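Local coordinates for outer membrane associated protein (Francisella tularensis subsp. tularensis, PDB 6U83) that probably serves as a porin-type outer membrane protein and, through the OmpA-like domain seen here holding D-alanine in a pocket, probably anchors to peptidoglycan, at residues A[150-153]-A[157-160]; A[42-47]-A[72-77]. All coordinates share one frame; numbering follows the deposited sequence.

Contact 1 (A[150-153]-A[157-160]). With DAL (D-alanine), chain D.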
loop_
_atom_site.group_PDB
_atom_site.type_symbol
_atom_site.label_atom_id
_atom_site.label_comp_id
_atom_site.label_asym_id
_atom_site.label_seq_id
_atom_site.Cartn_x
_atom_site.Cartn_y
_atom_site.Cartn_z
ATOM N N GLY A 150 -9.069 2.666 12.058
ATOM C CA GLY A 150 -9.814 2.402 13.269
ATOM C C GLY A 150 -8.895 2.342 14.475
ATOM O O GLY A 150 -7.776 1.828 14.412
ATOM N N GLY A 151 -9.375 2.896 15.586
ATOM C CA GLY A 151 -8.669 2.841 16.846
ATOM C C GLY A 151 -7.770 4.020 17.142
ATOM O O GLY A 151 -7.248 4.113 18.257
ATOM N N ILE A 152 -7.566 4.928 16.191
ATOM C CA ILE A 152 -6.712 6.081 16.417
ATOM C C ILE A 152 -7.510 7.340 16.106
ATOM O O ILE A 152 -8.586 7.290 15.513
ATOM C CB ILE A 152 -5.414 6.006 15.592
ATOM C CG1 ILE A 152 -5.723 6.071 14.105
ATOM C CG2 ILE A 152 -4.673 4.690 15.905
ATOM C CD1 ILE A 152 -4.513 5.860 13.225
ATOM N N HIS A 153 -6.998 8.472 16.573
ATOM C CA HIS A 153 -7.644 9.744 16.296
ATOM C C HIS A 153 -7.534 10.056 14.806
ATOM O O HIS A 153 -6.601 9.618 14.128
ATOM C CB HIS A 153 -7.007 10.850 17.136
ATOM C CG HIS A 153 -7.803 12.118 17.195
ATOM N ND1 HIS A 153 -7.756 13.076 16.203
ATOM C CD2 HIS A 153 -8.638 12.604 18.145
ATOM C CE1 HIS A 153 -8.543 14.087 16.528
ATOM N NE2 HIS A 153 -9.087 13.827 17.704
ATOM N N PRO A 157 -0.932 11.051 12.385
ATOM C CA PRO A 157 -0.163 10.984 11.126
ATOM C C PRO A 157 -0.199 9.615 10.476
ATOM O O PRO A 157 0.113 9.499 9.288
ATOM C CB PRO A 157 1.267 11.344 11.566
ATOM C CG PRO A 157 1.117 11.978 12.898
ATOM C CD PRO A 157 -0.062 11.317 13.534
ATOM N N ARG A 158 -0.550 8.562 11.210
ATOM C CA ARG A 158 -0.642 7.269 10.554
ATOM C C ARG A 158 -1.766 7.216 9.519
ATOM O O ARG A 158 -1.742 6.344 8.644
ATOM C CB ARG A 158 -0.817 6.171 11.592
ATOM C CG ARG A 158 0.486 5.745 12.238
ATOM C CD ARG A 158 0.240 4.809 13.410
ATOM N NE ARG A 158 -0.463 5.487 14.497
ATOM C CZ ARG A 158 -0.633 4.966 15.710
ATOM N NH1 ARG A 158 -1.283 5.645 16.646
ATOM N NH2 ARG A 158 -0.154 3.761 15.989
ATOM N N ASN A 159 -2.754 8.112 9.596
ATOM C CA ASN A 159 -3.773 8.163 8.554
ATOM C C ASN A 159 -3.230 8.707 7.237
ATOM O O ASN A 159 -3.824 8.461 6.180
ATOM C CB ASN A 159 -4.952 9.000 9.040
ATOM C CG ASN A 159 -5.744 8.298 10.109
ATOM O OD1 ASN A 159 -6.057 7.120 9.974
ATOM N ND2 ASN A 159 -6.067 9.009 11.181
ATOM N N GLN A 160 -2.113 9.429 7.288
ATOM C CA GLN A 160 -1.460 10.031 6.126
ATOM C C GLN A 160 -0.719 8.940 5.358
ATOM O O GLN A 160 0.453 8.658 5.642
ATOM C CB GLN A 160 -0.509 11.128 6.597
ATOM C CG GLN A 160 -1.194 12.267 7.364
ATOM C CD GLN A 160 -0.218 13.056 8.249
ATOM O OE1 GLN A 160 -0.626 13.966 8.969
ATOM N NE2 GLN A 160 1.072 12.704 8.196
HETATM N N DAL D . -4.187 16.349 6.788
HETATM C CA DAL D . -2.739 16.426 6.655
HETATM C CB DAL D . -2.329 17.763 6.015
HETATM C C DAL D . -2.157 15.252 5.871
HETATM O O DAL D . -0.961 15.280 5.567
HETATM O OXT DAL D . -2.843 14.271 5.527
#
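In the loop that leads from strand 138-142 into strand 161-172 of the OmpA-like domain, Ile152 reaches across to Arg158 and Asn159, which lie in a 3-10 turn. The two branches of Ile152 meet different partners. CG2 sits over one face of the Arg158 guanidinium, 3.6 Å from NH1. A chi1 of 65° tucks CG1 in over the main chain of Ile152 and sends CD1 to 3.8 Å from Asn159 OD1. The same guanidinium is held by polar partners: NH1 in a salt bridge with Asp156, NH2 donating to Leu41 O. Asn159, buried, comes from the opposite direction and meets CD1 with its amide. Its OD1 accepts from Leu149 N; ND2 makes a weak hydrogen bond to Lys154 O and lies 3.1 Å from His153 O. The turn, closed by Gln160 N bonding to Pro157 O at 3.0 Å, delivers Gln160 to the D-alanine pocket. D-alanine ends peptidoglycan stem peptides, so the pocket is consistent with the peptidoglycan-anchoring role of OmpA-like domains. There Gln160 CG packs 3.2 Å from OXT of the ligand, and the side-chain amide is fixed at both ends, OE1 by Ser101 OG and NE2 by the carbonyl of Phe64.

Contact 2 (A[42-47]-A[72-77])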
loop_
_atom_site.group_PDB
_atom_site.type_symbol
_atom_site.label_atom_id
_atom_site.label_comp_id
_atom_site.label_asym_id
_atom_site.label_seq_id
_atom_site.Cartn_x
_atom_site.Cartn_y
_atom_site.Cartn_z
ATOM N N THR A 42 1.630 0.801 12.381
ATOM C CA THR A 42 3.020 1.223 12.294
ATOM C C THR A 42 3.094 2.601 11.654
ATOM O O THR A 42 2.418 2.869 10.655
ATOM C CB THR A 42 3.820 0.233 11.451
ATOM O OG1 THR A 42 3.187 0.106 10.166
ATOM C CG2 THR A 42 3.875 -1.129 12.125
ATOM N N GLU A 43 3.924 3.475 12.218
ATOM C CA GLU A 43 4.186 4.760 11.590
ATOM C C GLU A 43 5.330 4.685 10.587
ATOM O O GLU A 43 5.941 5.712 10.265
ATOM C CB GLU A 43 4.467 5.832 12.643
ATOM C CG GLU A 43 4.067 7.234 12.168
ATOM C CD GLU A 43 3.780 8.189 13.308
ATOM O OE1 GLU A 43 4.415 9.262 13.361
ATOM O OE2 GLU A 43 2.916 7.869 14.151
ATOM N N ASP A 44 5.638 3.493 10.099
ATOM C CA ASP A 44 6.635 3.277 9.069
ATOM C C ASP A 44 5.949 2.674 7.852
ATOM O O ASP A 44 4.892 2.043 7.968
ATOM C CB ASP A 44 7.757 2.331 9.558
ATOM C CG ASP A 44 8.578 2.920 10.703
ATOM O OD1 ASP A 44 8.319 4.077 11.101
ATOM O OD2 ASP A 44 9.489 2.221 11.201
ATOM N N GLY A 45 6.545 2.877 6.681
ATOM C CA GLY A 45 6.051 2.199 5.492
ATOM C C GLY A 45 6.289 0.699 5.585
ATOM O O GLY A 45 7.361 0.243 5.993
ATOM N N VAL A 46 5.272 -0.086 5.210
ATOM C CA VAL A 46 5.391 -1.540 5.296
ATOM C C VAL A 46 4.683 -2.213 4.131
ATOM O O VAL A 46 3.707 -1.700 3.576
ATOM C CB VAL A 46 4.846 -2.100 6.630
ATOM C CG1 VAL A 46 3.327 -2.263 6.567
ATOM C CG2 VAL A 46 5.539 -3.423 6.963
ATOM N N ALA A 47 5.198 -3.383 3.772
ATOM C CA ALA A 47 4.540 -4.336 2.895
ATOM C C ALA A 47 4.633 -5.701 3.565
ATOM O O ALA A 47 5.726 -6.133 3.941
ATOM C CB ALA A 47 5.188 -4.358 1.506
ATOM N N ASN A 72 9.389 8.564 0.988
ATOM C CA ASN A 72 10.663 8.421 1.676
ATOM C C ASN A 72 11.276 7.067 1.331
ATOM O O ASN A 72 10.716 6.277 0.566
ATOM C CB ASN A 72 10.502 8.604 3.191
ATOM C CG ASN A 72 9.466 7.669 3.801
ATOM O OD1 ASN A 72 9.283 6.536 3.357
ATOM N ND2 ASN A 72 8.787 8.144 4.837
ATOM N N ALA A 73 12.448 6.798 1.911
ATOM C CA ALA A 73 13.185 5.581 1.587
ATOM C C ALA A 73 12.427 4.335 2.023
ATOM O O ALA A 73 12.421 3.320 1.312
ATOM C CB ALA A 73 14.564 5.633 2.242
ATOM N N LYS A 74 11.781 4.395 3.190
ATOM C CA LYS A 74 10.985 3.267 3.659
ATOM C C LYS A 74 9.832 2.988 2.707
ATOM O O LYS A 74 9.616 1.845 2.289
ATOM C CB LYS A 74 10.468 3.546 5.072
ATOM C CG LYS A 74 10.194 2.298 5.919
ATOM C CD LYS A 74 11.452 1.768 6.594
ATOM C CE LYS A 74 11.196 0.418 7.274
ATOM N NZ LYS A 74 10.310 0.490 8.477
ATOM N N GLY A 75 9.075 4.019 2.357
ATOM C CA GLY A 75 8.048 3.851 1.350
ATOM C C GLY A 75 8.582 3.233 0.071
ATOM O O GLY A 75 8.009 2.272 -0.450
ATOM N N LYS A 76 9.701 3.756 -0.441
ATOM C CA LYS A 76 10.217 3.263 -1.715
ATOM C C LYS A 76 10.670 1.812 -1.609
ATOM O O LYS A 76 10.449 1.019 -2.527
ATOM C CB LYS A 76 11.367 4.132 -2.194
ATOM C CG LYS A 76 10.969 5.475 -2.771
ATOM C CD LYS A 76 12.205 6.371 -2.836
ATOM C CE LYS A 76 12.009 7.579 -3.752
ATOM N NZ LYS A 76 13.319 8.232 -4.079
ATOM N N LYS A 77 11.316 1.441 -0.510
ATOM C CA LYS A 77 11.683 0.037 -0.355
ATOM C C LYS A 77 10.441 -0.844 -0.395
ATOM O O LYS A 77 10.387 -1.829 -1.141
ATOM C CB LYS A 77 12.475 -0.177 0.936
ATOM C CG LYS A 77 13.943 0.212 0.816
ATOM C CD LYS A 77 14.766 -0.322 1.994
ATOM C CE LYS A 77 16.255 -0.025 1.826
ATOM N NZ LYS A 77 17.080 -0.665 2.898
#
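Lys74, in the first turn of helix 73-89, lays its side chain across the Asp44-Gly45 backbone and brings its ammonium group to the side chain of Asp44. With CG anti to the backbone N (chi1 -153°), the chain leaves the helix toward residues 42-47, then bends at chi2 and again at chi4. Its aliphatic part packs on the backbone of Gly45, with CG 3.5 Å from Gly45 O. The last bend brings NZ alongside Asp44 rather than squarely in front of its carboxylate: NZ is as near to Asp44 CB (3.3 Å) as to OD2 (3.3 Å), and the salt bridge contains only a weak hydrogen bond. Both charged residues are exposed, so solvent probably screens the pair. Beneath them the backbones close in at two glycines: neither residue has a side chain, and Gly45 CA comes within 4.9 Å of Gly75 CA. The N-H of Gly75 is taken by the N-cap residue Asn72, whose OD1 accepts it at 2.7 Å in a nearly straight bond (171°), with the donor almost in line with the amide C=O. In the same turn Lys76 N bonds to Asn72 O at 2.9 Å. The contact thus sets the start of helix 73-89 against the entry to strand 46-52, which goes on to pair antiparallel with strand 55-63, Val46 bonding through its backbone to Asp61.

In the fold
Both contacts are partly buried, and each has one buried residue, Asn159 in contact 1 and Gly45 in contact 2; the other touching residues of contact 2 are exposed, those of contact 1 mostly partly exposed. Contact 1 lies farther out, about 15 Å from the chain centre to its own, and stays within a single connecting loop; contact 2, about 9 Å out, joins a helix start to a strand start across 24 intervening residues. Their chemistry differs as well. Contact 1 relies on an aliphatic branch against planar polar groups, whereas contact 2 combines close backbone approach with a loose surface ion pair. Although their centres are about 16 Å apart, they touch where Arg158 CG packs against Thr42 O and Glu43 OE2, each at 3.8 Å.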